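Local coordinates for protein uronate dehydrogenase (Agrobacterium tumefaciens, PDB 3RFX) that probably oxidises uronic acids such as galacturonate and glucuronate with NAD, which it binds on a Rossmann fold, at residues 50-55 against 68-73; 60-65 against 92-97; 145-150 against 156-161; 81-86 against 134-139. The protein carries 1 engineered substitution. One frame throughout, in Å; residues are numbered along the deposited sequence.

Interaction 1: residues 50-55 against 68-73. With NAD (nicotinamide-adenine-dinucleotide), chain D.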
loop_
_atom_site.group_PDB
_atom_site.type_symbol
_atom_site.label_atom_id
_atom_site.label_comp_id
_atom_site.label_asym_id
_atom_site.label_seq_id
_atom_site.Cartn_x
_atom_site.Cartn_y
_atom_site.Cartn_z
ATOM N N CYS A 50 17.012 -3.673 -43.495
ATOM C CA CYS A 50 18.139 -4.075 -42.664
ATOM C C CYS A 50 17.754 -4.963 -41.490
ATOM O O CYS A 50 16.621 -4.939 -41.009
ATOM C CB CYS A 50 18.936 -2.856 -42.183
ATOM S SG CYS A 50 18.274 -2.004 -40.732
ATOM N N ASP A 51 18.723 -5.752 -41.052
ATOM C CA ASP A 51 18.588 -6.607 -39.891
ATOM C C ASP A 51 18.908 -5.782 -38.640
ATOM O O ASP A 51 19.932 -5.101 -38.592
ATOM C CB ASP A 51 19.579 -7.761 -40.020
ATOM C CG ASP A 51 19.345 -8.859 -39.006
ATOM O OD1 ASP A 51 18.673 -8.610 -37.981
ATOM O OD2 ASP A 51 19.843 -9.984 -39.240
ATOM N N LEU A 52 18.027 -5.830 -37.641
ATOM C CA LEU A 52 18.268 -5.132 -36.372
ATOM C C LEU A 52 19.542 -5.611 -35.687
ATOM O O LEU A 52 20.110 -4.910 -34.839
ATOM C CB LEU A 52 17.068 -5.296 -35.432
ATOM C CG LEU A 52 15.824 -4.536 -35.900
ATOM C CD1 LEU A 52 14.538 -5.032 -35.210
ATOM C CD2 LEU A 52 16.003 -3.038 -35.692
ATOM N N ALA A 53 19.997 -6.807 -36.052
ATOM C CA ALA A 53 21.184 -7.379 -35.435
ATOM C C ALA A 53 22.467 -6.791 -36.032
ATOM O O ALA A 53 23.558 -7.065 -35.552
ATOM C CB ALA A 53 21.177 -8.899 -35.574
ATOM N N ASP A 54 22.312 -6.000 -37.087
ATOM C CA ASP A 54 23.436 -5.409 -37.813
ATOM C C ASP A 54 23.633 -3.965 -37.349
ATOM O O ASP A 54 22.916 -3.074 -37.784
ATOM C CB ASP A 54 23.146 -5.448 -39.320
ATOM C CG ASP A 54 24.293 -4.890 -40.168
ATOM O OD1 ASP A 54 25.105 -4.088 -39.661
ATOM O OD2 ASP A 54 24.374 -5.254 -41.358
ATOM N N ALA A 55 24.612 -3.751 -36.475
ATOM C CA ALA A 55 24.801 -2.458 -35.799
ATOM C C ALA A 55 25.009 -1.278 -36.745
ATOM O O ALA A 55 24.397 -0.218 -36.575
ATOM C CB ALA A 55 25.946 -2.549 -34.802
ATOM N N ILE A 68 11.053 7.531 -33.197
ATOM C CA ILE A 68 11.062 6.124 -33.599
ATOM C C ILE A 68 9.845 5.408 -33.028
ATOM O O ILE A 68 9.566 5.496 -31.824
ATOM C CB ILE A 68 12.302 5.378 -33.085
ATOM C CG1 ILE A 68 13.603 6.044 -33.554
ATOM C CG2 ILE A 68 12.284 3.915 -33.548
ATOM C CD1 ILE A 68 14.848 5.377 -32.994
ATOM N N VAL A 69 9.120 4.712 -33.897
ATOM C CA VAL A 69 8.096 3.772 -33.461
ATOM C C VAL A 69 8.670 2.393 -33.741
ATOM O O VAL A 69 8.762 1.960 -34.893
ATOM C CB VAL A 69 6.764 3.987 -34.187
ATOM C CG1 VAL A 69 5.748 2.912 -33.773
ATOM C CG2 VAL A 69 6.217 5.375 -33.874
ATOM N N HIS A 70 9.110 1.723 -32.684
ATOM C CA HIS A 70 9.844 0.478 -32.834
ATOM C C HIS A 70 8.926 -0.746 -32.770
ATOM O O HIS A 70 8.673 -1.284 -31.689
ATOM C CB HIS A 70 10.939 0.369 -31.770
ATOM C CG HIS A 70 11.790 -0.851 -31.909
ATOM N ND1 HIS A 70 12.326 -1.247 -33.116
ATOM C CD2 HIS A 70 12.201 -1.763 -30.996
ATOM C CE1 HIS A 70 13.019 -2.357 -32.943
ATOM N NE2 HIS A 70 12.968 -2.686 -31.664
ATOM N N LEU A 71 8.461 -1.189 -33.935
ATOM C CA LEU A 71 7.573 -2.354 -34.042
ATOM C C LEU A 71 8.337 -3.604 -34.472
ATOM O O LEU A 71 7.830 -4.729 -34.374
ATOM C CB LEU A 71 6.457 -2.060 -35.036
ATOM C CG LEU A 71 5.645 -0.797 -34.748
ATOM C CD1 LEU A 71 4.618 -0.536 -35.833
ATOM C CD2 LEU A 71 4.979 -0.882 -33.369
ATOM N N GLY A 72 9.564 -3.404 -34.941
ATOM C CA GLY A 72 10.368 -4.489 -35.474
ATOM C C GLY A 72 10.887 -5.456 -34.433
ATOM O O GLY A 72 11.320 -5.062 -33.356
ATOM N N GLY A 73 10.863 -6.739 -34.767
ATOM C CA GLY A 73 11.309 -7.762 -33.847
ATOM C C GLY A 73 10.397 -8.972 -33.873
ATOM O O GLY A 73 9.565 -9.118 -34.778
HETATM P PA NAD D . 4.899 -8.917 -36.904
HETATM O O1A NAD D . 5.628 -10.393 -36.395
HETATM O O2A NAD D . 3.415 -9.009 -37.717
HETATM O O5B NAD D . 5.940 -7.602 -37.319
HETATM C C5B NAD D . 7.271 -7.778 -36.985
HETATM C C4B NAD D . 8.270 -7.256 -38.020
HETATM O O4B NAD D . 9.591 -7.135 -37.515
HETATM C C3B NAD D . 8.305 -8.056 -39.247
HETATM O O3B NAD D . 7.740 -7.528 -40.393
HETATM C C2B NAD D . 9.624 -8.708 -39.254
HETATM O O2B NAD D . 10.170 -9.073 -40.515
HETATM C C1B NAD D . 10.447 -7.769 -38.444
HETATM N N9A NAD D . 11.635 -8.328 -37.858
HETATM C C8A NAD D . 11.750 -9.542 -37.147
HETATM N N7A NAD D . 13.085 -9.724 -36.863
HETATM C C5A NAD D . 13.799 -8.642 -37.423
HETATM C C6A NAD D . 15.170 -8.326 -37.434
HETATM N N6A NAD D . 16.102 -9.205 -36.818
HETATM N N1A NAD D . 15.593 -7.171 -38.066
HETATM C C2A NAD D . 14.696 -6.324 -38.682
HETATM N N3A NAD D . 13.296 -6.635 -38.667
HETATM C C4A NAD D . 12.891 -7.786 -38.040
HETATM O O3 NAD D . 4.523 -8.363 -35.498
HETATM P PN NAD D . 3.271 -7.432 -35.178
HETATM O O1N NAD D . 2.999 -6.470 -36.320
HETATM O O2N NAD D . 2.022 -8.263 -34.915
HETATM O O5D NAD D . 3.628 -6.597 -33.883
#
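Leu-52 meets His-70 and the Gly-72/Gly-73 backbone in a small, buried van der Waals contact beneath the adenosine half of NAD, at the carboxyl-end edge of the Rossmann sheet. The loop 50-55 follows strand 45-49, and its Asp-Leu-Ala-Asp sequence matches the DxxD adenine-binding motif of extended short-chain dehydrogenases. The segment 68-73 runs off the end of strand 67-70. A single methyl does most of the bridging: Leu-52 CD1 lies 3.7 Å from Gly-72 O and 3.8 Å from His-70 CE1, meeting the imidazole at its edge and in its plane rather than over a face. The two side chains slide past each other in opposite directions, and ND1 of the ring is hydrogen-bonded to Thr-9 OG1. Leu-52 CG stands beside its own backbone N (chi1 -70°), which places the branch under the adenine, with CD1 3.7 Å from NAD C2A. The residue packs on the adenine with its side chain while its backbone bonds the base: Leu-52 N donates to NAD N1A at 2.8 Å, nearly straight at 174°, and NAD N6A donates to Asp-51 OD1 at 2.9 Å. On the opposite segment, Gly-73 N reaches the ribose oxygen NAD O4B at 3.1 Å. The same Asp-51 oxygen closes an Asx turn inside a type I turn from Asp-51 to Asp-54, accepting from Ala-53 N at 3.0 Å, with that donor standing 58° out of the carboxylate plane.

Interaction 2: residues 60-65 against 92-97; sequences AMVAGC and YNLYEA. With PO4 (phosphate ion), chain E.
Val-62 and Leu-94 cross at about a right angle, with Val-62 CG2 lying 3.9 Å from Leu-94 CD1. The same valine methyl approaches Ala-97 CB at 3.8 Å, so it sits between two residues one turn apart on the facing helix. With CG1 anti to the backbone N (chi1 171°), the other branch is swung over the end of that turn, where Val-62 CG1 comes within 3.9 Å of Ala-97 O. Met-61 arrives from the neighbouring position at a slant to Leu-94. Its chain is extended as far as the sulfur and then bends (chi3 57°), which returns the terminal methyl toward the helix and brings Met-61 CE to 4.1 Å from Leu-94 CD1. Leu-94 CD1 is thus shared by two partners, and no hydrogen bond joins the segments. This is helix-to-helix packing in the Rossmann fold: the end of helix 55-62, within the crossover that carries the chain from strand 45-49 to strand 67-70, rests on helix 80-100. Met-61 and Val-62 also touch Leu-7 of strand 5-9, so the pair fills the layer between helices and sheet. Immediately beyond Val-62 the chain leaves the helix in a type II turn, with Cys-65 N bonded to Val-62 O at 3.0 Å. In that turn Gly-64 N makes a weak bond (3.5 Å) to O4 of a phosphate, probably from the crystallisation liquor, that is also bonded to His-101. From the second helix, Glu-96 OE1 forms a salt bridge with Lys-265 of the second subunit.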
loop_
_atom_site.group_PDB
_atom_site.type_symbol
_atom_site.label_atom_id
_atom_site.label_comp_id
_atom_site.label_asym_id
_atom_site.label_seq_id
_atom_site.Cartn_x
_atom_site.Cartn_y
_atom_site.Cartn_z
ATOM N N ALA A 60 22.681 3.634 -39.463
ATOM C CA ALA A 60 22.225 4.350 -40.654
ATOM C C ALA A 60 20.702 4.504 -40.690
ATOM O O ALA A 60 20.173 5.547 -41.099
ATOM C CB ALA A 60 22.728 3.653 -41.915
ATOM N N MET A 61 19.998 3.464 -40.253
ATOM C CA MET A 61 18.541 3.486 -40.203
ATOM C C MET A 61 18.042 4.629 -39.320
ATOM O O MET A 61 17.104 5.347 -39.673
ATOM C CB MET A 61 18.018 2.141 -39.676
ATOM C CG MET A 61 16.500 2.014 -39.653
ATOM S SD MET A 61 15.996 0.467 -38.871
ATOM C CE MET A 61 16.779 0.640 -37.269
ATOM N N VAL A 62 18.688 4.804 -38.174
ATOM C CA VAL A 62 18.235 5.791 -37.197
ATOM C C VAL A 62 18.666 7.228 -37.518
ATOM O O VAL A 62 17.921 8.179 -37.271
ATOM C CB VAL A 62 18.680 5.391 -35.768
ATOM C CG1 VAL A 62 18.411 6.521 -34.773
ATOM C CG2 VAL A 62 17.962 4.105 -35.335
ATOM N N ALA A 63 19.872 7.380 -38.063
ATOM C CA ALA A 63 20.430 8.707 -38.343
ATOM C C ALA A 63 19.467 9.581 -39.139
ATOM O O ALA A 63 18.929 9.158 -40.164
ATOM C CB ALA A 63 21.779 8.577 -39.073
ATOM N N GLY A 64 19.238 10.798 -38.656
ATOM C CA GLY A 64 18.346 11.725 -39.325
ATOM C C GLY A 64 16.884 11.650 -38.911
ATOM O O GLY A 64 16.065 12.435 -39.390
ATOM N N CYS A 65 16.552 10.720 -38.015
ATOM C CA CYS A 65 15.175 10.579 -37.541
ATOM C C CYS A 65 14.926 11.313 -36.231
ATOM O O CYS A 65 15.759 11.287 -35.330
ATOM C CB CYS A 65 14.820 9.101 -37.374
ATOM S SG CYS A 65 14.965 8.172 -38.927
ATOM N N TYR A 92 19.728 -3.578 -28.247
ATOM C CA TYR A 92 20.993 -2.917 -27.945
ATOM C C TYR A 92 21.406 -1.997 -29.102
ATOM O O TYR A 92 21.711 -0.820 -28.897
ATOM C CB TYR A 92 22.086 -3.937 -27.629
ATOM C CG TYR A 92 23.456 -3.302 -27.507
ATOM C CD1 TYR A 92 23.806 -2.568 -26.374
ATOM C CD2 TYR A 92 24.385 -3.410 -28.537
ATOM C CE1 TYR A 92 25.051 -1.976 -26.267
ATOM C CE2 TYR A 92 25.629 -2.833 -28.440
ATOM C CZ TYR A 92 25.958 -2.111 -27.302
ATOM O OH TYR A 92 27.197 -1.521 -27.203
ATOM N N ASN A 93 21.390 -2.523 -30.324
ATOM C CA ASN A 93 21.772 -1.725 -31.489
ATOM C C ASN A 93 20.881 -0.506 -31.699
ATOM O O ASN A 93 21.357 0.571 -32.068
ATOM C CB ASN A 93 21.791 -2.593 -32.758
ATOM C CG ASN A 93 22.897 -3.624 -32.734
ATOM O OD1 ASN A 93 23.874 -3.478 -31.994
ATOM N ND2 ASN A 93 22.756 -4.679 -33.544
ATOM N N LEU A 94 19.582 -0.667 -31.481
ATOM C CA LEU A 94 18.678 0.459 -31.646
ATOM C C LEU A 94 18.993 1.565 -30.633
ATOM O O LEU A 94 19.004 2.742 -30.991
ATOM C CB LEU A 94 17.216 0.032 -31.481
ATOM C CG LEU A 94 16.201 1.139 -31.775
ATOM C CD1 LEU A 94 16.064 1.339 -33.279
ATOM C CD2 LEU A 94 14.841 0.806 -31.150
ATOM N N TYR A 95 19.228 1.189 -29.375
ATOM C CA TYR A 95 19.477 2.194 -28.328
ATOM C C TYR A 95 20.829 2.898 -28.511
ATOM O O TYR A 95 20.936 4.120 -28.340
ATOM C CB TYR A 95 19.257 1.626 -26.903
ATOM C CG TYR A 95 17.791 1.769 -26.554
ATOM C CD1 TYR A 95 17.336 2.851 -25.812
ATOM C CD2 TYR A 95 16.845 0.886 -27.079
ATOM C CE1 TYR A 95 15.980 3.025 -25.546
ATOM C CE2 TYR A 95 15.491 1.049 -26.823
ATOM C CZ TYR A 95 15.062 2.116 -26.062
ATOM O OH TYR A 95 13.719 2.281 -25.818
ATOM N N GLU A 96 21.838 2.129 -28.897
ATOM C CA GLU A 96 23.137 2.702 -29.235
ATOM C C GLU A 96 23.040 3.672 -30.417
ATOM O O GLU A 96 23.659 4.747 -30.413
ATOM C CB GLU A 96 24.162 1.596 -29.491
ATOM C CG GLU A 96 24.804 1.095 -28.219
ATOM C CD GLU A 96 25.447 2.226 -27.430
ATOM O OE1 GLU A 96 26.500 2.728 -27.870
ATOM O OE2 GLU A 96 24.893 2.640 -26.386
ATOM N N ALA A 97 22.247 3.309 -31.421
ATOM C CA ALA A 97 22.086 4.160 -32.589
ATOM C C ALA A 97 21.370 5.455 -32.226
ATOM O O ALA A 97 21.741 6.541 -32.683
ATOM C CB ALA A 97 21.343 3.428 -33.682
HETATM P P PO4 E . 22.676 13.396 -36.179
HETATM O O1 PO4 E . 23.720 12.404 -35.733
HETATM O O2 PO4 E . 22.148 14.141 -34.976
HETATM O O3 PO4 E . 23.317 14.391 -37.116
HETATM O O4 PO4 E . 21.547 12.662 -36.883
#

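Interaction 3: residues 145-150 against 156-161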
loop_
_atom_site.group_PDB
_atom_site.type_symbol
_atom_site.label_atom_id
_atom_site.label_comp_id
_atom_site.label_asym_id
_atom_site.label_seq_id
_atom_site.Cartn_x
_atom_site.Cartn_y
_atom_site.Cartn_z
ATOM N N ASN A 145 13.988 -3.159 -19.589
ATOM C CA ASN A 145 15.066 -2.925 -18.631
ATOM C C ASN A 145 16.193 -2.116 -19.259
ATOM O O ASN A 145 16.779 -1.229 -18.615
ATOM C CB ASN A 145 15.618 -4.244 -18.094
ATOM C CG ASN A 145 14.593 -5.002 -17.243
ATOM O OD1 ASN A 145 13.740 -4.392 -16.597
ATOM N ND2 ASN A 145 14.677 -6.327 -17.247
ATOM N N LEU A 146 16.494 -2.432 -20.513
ATOM C CA LEU A 146 17.507 -1.683 -21.261
ATOM C C LEU A 146 17.066 -0.237 -21.467
ATOM O O LEU A 146 17.850 0.695 -21.243
ATOM C CB LEU A 146 17.787 -2.341 -22.617
ATOM C CG LEU A 146 19.004 -1.764 -23.367
ATOM C CD1 LEU A 146 20.265 -2.361 -22.812
ATOM C CD2 LEU A 146 18.901 -2.029 -24.862
ATOM N N ALA A 147 15.818 -0.036 -21.881
ATOM C CA ALA A 147 15.308 1.324 -22.069
ATOM C C ALA A 147 15.376 2.123 -20.767
ATOM O O ALA A 147 15.710 3.317 -20.772
ATOM C CB ALA A 147 13.873 1.314 -22.609
ATOM N N ARG A 148 15.042 1.478 -19.652
ATOM C CA ARG A 148 15.081 2.174 -18.363
ATOM C C ARG A 148 16.505 2.616 -18.038
ATOM O O ARG A 148 16.721 3.729 -17.568
ATOM C CB ARG A 148 14.530 1.292 -17.233
ATOM C CG ARG A 148 14.551 1.971 -15.846
ATOM C CD ARG A 148 13.536 3.118 -15.755
ATOM N NE ARG A 148 13.993 4.182 -14.860
ATOM C CZ ARG A 148 13.208 5.119 -14.335
ATOM N NH1 ARG A 148 11.900 5.121 -14.578
ATOM N NH2 ARG A 148 13.733 6.056 -13.551
ATOM N N MET A 149 17.473 1.737 -18.297
ATOM C CA MET A 149 18.877 2.056 -18.033
ATOM C C MET A 149 19.355 3.244 -18.884
ATOM O O MET A 149 20.008 4.162 -18.365
ATOM C CB MET A 149 19.765 0.816 -18.234
ATOM C CG MET A 149 21.239 1.012 -17.848
ATOM S SD MET A 149 22.189 1.692 -19.238
ATOM C CE MET A 149 22.333 0.233 -20.283
ATOM N N TYR A 150 19.024 3.246 -20.177
ATOM C CA TYR A 150 19.384 4.386 -21.025
ATOM C C TYR A 150 18.672 5.662 -20.591
ATOM O O TYR A 150 19.205 6.765 -20.751
ATOM C CB TYR A 150 19.128 4.118 -22.513
ATOM C CG TYR A 150 20.227 3.312 -23.183
ATOM C CD1 TYR A 150 21.102 3.906 -24.092
ATOM C CD2 TYR A 150 20.395 1.958 -22.896
ATOM C CE1 TYR A 150 22.117 3.166 -24.710
ATOM C CE2 TYR A 150 21.397 1.215 -23.501
ATOM C CZ TYR A 150 22.257 1.826 -24.409
ATOM O OH TYR A 150 23.247 1.075 -25.007
ATOM N N GLN A 156 17.580 9.233 -22.367
ATOM C CA GLN A 156 16.802 8.748 -23.513
ATOM C C GLN A 156 15.367 8.431 -23.056
ATOM O O GLN A 156 15.182 7.684 -22.098
ATOM C CB GLN A 156 17.461 7.488 -24.083
ATOM C CG GLN A 156 16.608 6.721 -25.110
ATOM C CD GLN A 156 16.481 7.447 -26.435
ATOM O OE1 GLN A 156 17.486 7.714 -27.096
ATOM N NE2 GLN A 156 15.246 7.767 -26.834
ATOM N N GLU A 157 14.366 8.998 -23.723
ATOM C CA GLU A 157 12.970 8.780 -23.336
ATOM C C GLU A 157 12.283 7.731 -24.210
ATOM O O GLU A 157 12.442 7.721 -25.436
ATOM C CB GLU A 157 12.182 10.093 -23.384
ATOM C CG GLU A 157 12.716 11.161 -22.419
ATOM C CD GLU A 157 11.865 12.420 -22.423
ATOM O OE1 GLU A 157 11.909 13.163 -23.422
ATOM O OE2 GLU A 157 11.133 12.653 -21.442
ATOM N N THR A 158 11.507 6.864 -23.566
ATOM C CA THR A 158 10.855 5.739 -24.245
ATOM C C THR A 158 9.491 5.506 -23.598
ATOM O O THR A 158 9.381 5.503 -22.371
ATOM C CB THR A 158 11.671 4.427 -24.066
ATOM O OG1 THR A 158 13.001 4.578 -24.589
ATOM C CG2 THR A 158 10.972 3.230 -24.747
ATOM N N ALA A 159 8.459 5.316 -24.408
ATOM C CA ALA A 159 7.185 4.802 -23.896
ATOM C C ALA A 159 7.216 3.284 -24.026
ATOM O O ALA A 159 7.351 2.765 -25.130
ATOM C CB ALA A 159 6.013 5.371 -24.696
ATOM N N LEU A 160 7.105 2.576 -22.904
ATOM C CA LEU A 160 7.127 1.111 -22.920
ATOM C C LEU A 160 5.700 0.587 -23.053
ATOM O O LEU A 160 4.993 0.402 -22.057
ATOM C CB LEU A 160 7.766 0.575 -21.639
ATOM C CG LEU A 160 9.168 1.111 -21.335
ATOM C CD1 LEU A 160 9.613 0.661 -19.952
ATOM C CD2 LEU A 160 10.157 0.664 -22.414
ATOM N N VAL A 161 5.268 0.363 -24.286
ATOM C CA VAL A 161 3.868 0.051 -24.529
ATOM C C VAL A 161 3.650 -1.459 -24.525
ATOM O O VAL A 161 4.063 -2.158 -25.447
ATOM C CB VAL A 161 3.371 0.664 -25.848
ATOM C CG1 VAL A 161 1.855 0.513 -25.964
ATOM C CG2 VAL A 161 3.764 2.135 -25.923
HETATM O O HOH W 1 14.700 5.087 -22.623
#
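Van der Waals packing between helix and strand centres on Ala-147, whose CB is 3.8 Å from Leu-160 CD2, the apolar part of the contact, and 3.9 Å from the hydroxyl oxygen Thr-158 OG1; the small methyl thus sits against two strand residues whose side chains lie on the same side of the sheet. Farther along the helix the Tyr-150 and Gln-156 side chains touch at their roots, CB to CB at 4.1 Å, before their ends diverge. Direct hydrogen bonding across the contact is slight: Gln-156 N donates to Tyr-150 O at 3.4 Å, a weak bond bent to 144°. A water does more. It donates to Ala-147 O at 2.8 Å and to Gln-156 O at 2.7 Å. It also accepts from Thr-158 OG1 at 2.6 Å, a hydroxyl kept beside the backbone N by chi1 of -59°. These three bonds tie a helix carbonyl to the start of the strand. Thr-158 OG1 is bonded to Tyr-95 OH as well. Within the second segment the Gln-156 amide folds back, NE2 donating to Glu-157 O at 3.1 Å from 40° out of the carbonyl plane, and it also bonds Pro-104 O. Tyr-150 OH is held by Glu-96. Helix 135-154 returning tightly into strand 158-163, which lies parallel and next to strand 105-111, completes a beta-alpha-beta crossover of the Rossmann fold.

Interaction 4: residues 81-86 against 134-139; sequences EQILQG and GLAGVS. Engineered in segment 134-139: Ala-136 (natural residue Tyr).
Ile-83 has CG1 beside its backbone N (chi1 -58°), which puts CG2 on the Ser-139 side, and its chi2 turns CD1 to Ala-136; Ser-139, with chi1 78°, holds OG between its backbone N and carbonyl carbon. Ile-83 CG2 consequently meets the serine at its base, 3.3 Å from Ser-139 CB, tighter than normal carbon contact, and also approaches Leu-135 O at 4.0 Å. The other branch reaches the engineered Ala-136, with Ile-83 CD1 4.1 Å from Ala-136 CA. Ser-139 OG is not left to the apolar neighbour: it donates to Ala-136 O at 2.8 Å, one turn back, and is bonded to Asn-87. Glu-77 accepts hydrogen bonds from the backbone N of Leu-135 and of Ala-136 in the first turn. The short helical segments run nearly parallel, their axes 10.2 Å apart at 19°. Leu-84 packs on Leu-84 of the second subunit and Val-138 on its Phe-142, consistent with the helical dimer interface of extended short-chain dehydrogenases. In the natural protein position 136 is a tyrosine followed four residues on by a lysine, the YxxxK active-site motif of that superfamily.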
loop_
_atom_site.group_PDB
_atom_site.type_symbol
_atom_site.label_atom_id
_atom_site.label_comp_id
_atom_site.label_asym_id
_atom_site.label_seq_id
_atom_site.Cartn_x
_atom_site.Cartn_y
_atom_site.Cartn_z
ATOM N N GLU A 81 17.416 -18.441 -30.677
ATOM C CA GLU A 81 18.325 -17.823 -31.645
ATOM C C GLU A 81 17.697 -16.628 -32.361
ATOM O O GLU A 81 18.322 -15.575 -32.501
ATOM C CB GLU A 81 18.832 -18.851 -32.663
ATOM C CG GLU A 81 19.746 -19.928 -32.077
ATOM C CD GLU A 81 18.991 -21.060 -31.374
ATOM O OE1 GLU A 81 17.739 -21.021 -31.308
ATOM O OE2 GLU A 81 19.664 -22.000 -30.891
ATOM N N GLN A 82 16.459 -16.785 -32.815
ATOM C CA GLN A 82 15.786 -15.714 -33.538
ATOM C C GLN A 82 15.413 -14.541 -32.621
ATOM O O GLN A 82 15.441 -13.385 -33.040
ATOM C CB GLN A 82 14.526 -16.251 -34.215
ATOM C CG GLN A 82 14.777 -17.470 -35.090
ATOM C CD GLN A 82 13.503 -18.009 -35.696
ATOM O OE1 GLN A 82 12.564 -17.257 -35.973
ATOM N NE2 GLN A 82 13.460 -19.322 -35.910
ATOM N N ILE A 83 15.015 -14.858 -31.393
ATOM C CA ILE A 83 14.643 -13.845 -30.400
ATOM C C ILE A 83 15.878 -13.029 -30.035
ATOM O O ILE A 83 15.835 -11.801 -29.978
ATOM C CB ILE A 83 14.127 -14.504 -29.113
ATOM C CG1 ILE A 83 12.921 -15.390 -29.404
ATOM C CG2 ILE A 83 13.766 -13.446 -28.053
ATOM C CD1 ILE A 83 11.651 -14.653 -29.502
ATOM N N LEU A 84 16.971 -13.738 -29.788
ATOM C CA LEU A 84 18.252 -13.115 -29.454
ATOM C C LEU A 84 18.626 -12.059 -30.488
ATOM O O LEU A 84 19.010 -10.939 -30.142
ATOM C CB LEU A 84 19.341 -14.190 -29.380
ATOM C CG LEU A 84 20.729 -13.738 -28.923
ATOM C CD1 LEU A 84 20.699 -13.373 -27.442
ATOM C CD2 LEU A 84 21.754 -14.833 -29.195
ATOM N N GLN A 85 18.496 -12.406 -31.764
ATOM C CA GLN A 85 18.864 -11.495 -32.843
ATOM C C GLN A 85 17.962 -10.267 -32.957
ATOM O O GLN A 85 18.449 -9.138 -33.044
ATOM C CB GLN A 85 18.910 -12.243 -34.184
ATOM C CG GLN A 85 19.906 -13.399 -34.202
ATOM C CD GLN A 85 21.345 -12.931 -34.285
ATOM O OE1 GLN A 85 21.653 -11.965 -34.984
ATOM N NE2 GLN A 85 22.235 -13.618 -33.578
ATOM N N GLY A 86 16.649 -10.481 -32.961
ATOM C CA GLY A 86 15.707 -9.402 -33.205
ATOM C C GLY A 86 15.383 -8.530 -31.993
ATOM O O GLY A 86 15.141 -7.327 -32.134
ATOM N N GLY A 134 7.074 -16.763 -21.761
ATOM C CA GLY A 134 7.965 -17.500 -22.645
ATOM C C GLY A 134 9.179 -16.646 -22.983
ATOM O O GLY A 134 9.368 -15.582 -22.388
ATOM N N LEU A 135 9.999 -17.088 -23.934
ATOM C CA LEU A 135 11.194 -16.324 -24.317
ATOM C C LEU A 135 10.856 -14.975 -24.944
ATOM O O LEU A 135 11.605 -14.002 -24.783
ATOM C CB LEU A 135 12.074 -17.126 -25.282
ATOM C CG LEU A 135 12.611 -18.450 -24.747
ATOM C CD1 LEU A 135 13.309 -19.213 -25.875
ATOM C CD2 LEU A 135 13.551 -18.247 -23.566
ATOM N N ALA A 136 9.750 -14.911 -25.673
ATOM C CA ALA A 136 9.343 -13.644 -26.265
ATOM C C ALA A 136 9.053 -12.609 -25.177
ATOM O O ALA A 136 9.554 -11.482 -25.240
ATOM C CB ALA A 136 8.152 -13.815 -27.185
ATOM N N GLY A 137 8.266 -12.991 -24.172
ATOM C CA GLY A 137 8.021 -12.108 -23.036
ATOM C C GLY A 137 9.298 -11.706 -22.307
ATOM O O GLY A 137 9.496 -10.528 -21.964
ATOM N N VAL A 138 10.171 -12.679 -22.055
ATOM C CA VAL A 138 11.445 -12.395 -21.389
ATOM C C VAL A 138 12.233 -11.359 -22.191
ATOM O O VAL A 138 12.834 -10.443 -21.624
ATOM C CB VAL A 138 12.301 -13.680 -21.221
ATOM C CG1 VAL A 138 13.725 -13.347 -20.742
ATOM C CG2 VAL A 138 11.630 -14.658 -20.255
ATOM N N SER A 139 12.223 -11.493 -23.517
ATOM C CA SER A 139 12.980 -10.569 -24.358
ATOM C C SER A 139 12.349 -9.180 -24.385
ATOM O O SER A 139 13.054 -8.174 -24.516
ATOM C CB SER A 139 13.157 -11.113 -25.782
ATOM O OG SER A 139 11.981 -10.938 -26.541
#

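Overall arrangement
All four contacts lie in the NAD-binding Rossmann part. Interactions 1 and 2 alternate along the sequence and have centres about 9 Å apart, joined where Asn-93 ND2 probably bonds Leu-52 O at 3.0 Å. Interaction 4 interleaves with interaction 2 and comes wholly after interaction 1; interaction 3 comes last. Helix 80-100 serves interactions 2 and 4, with centres about 20 Å apart; helix 135-154 serves 3 and 4, about 18 Å apart. Interactions 1 and 3 reach the same parallel sheet. Tyr-95 and Glu-96 tie interaction 2 to interaction 3 through Thr-158 and Tyr-150. Thus helix packing connects the adenine site to the active-site helix and the second subunit, which 2, 3 and 4 touch.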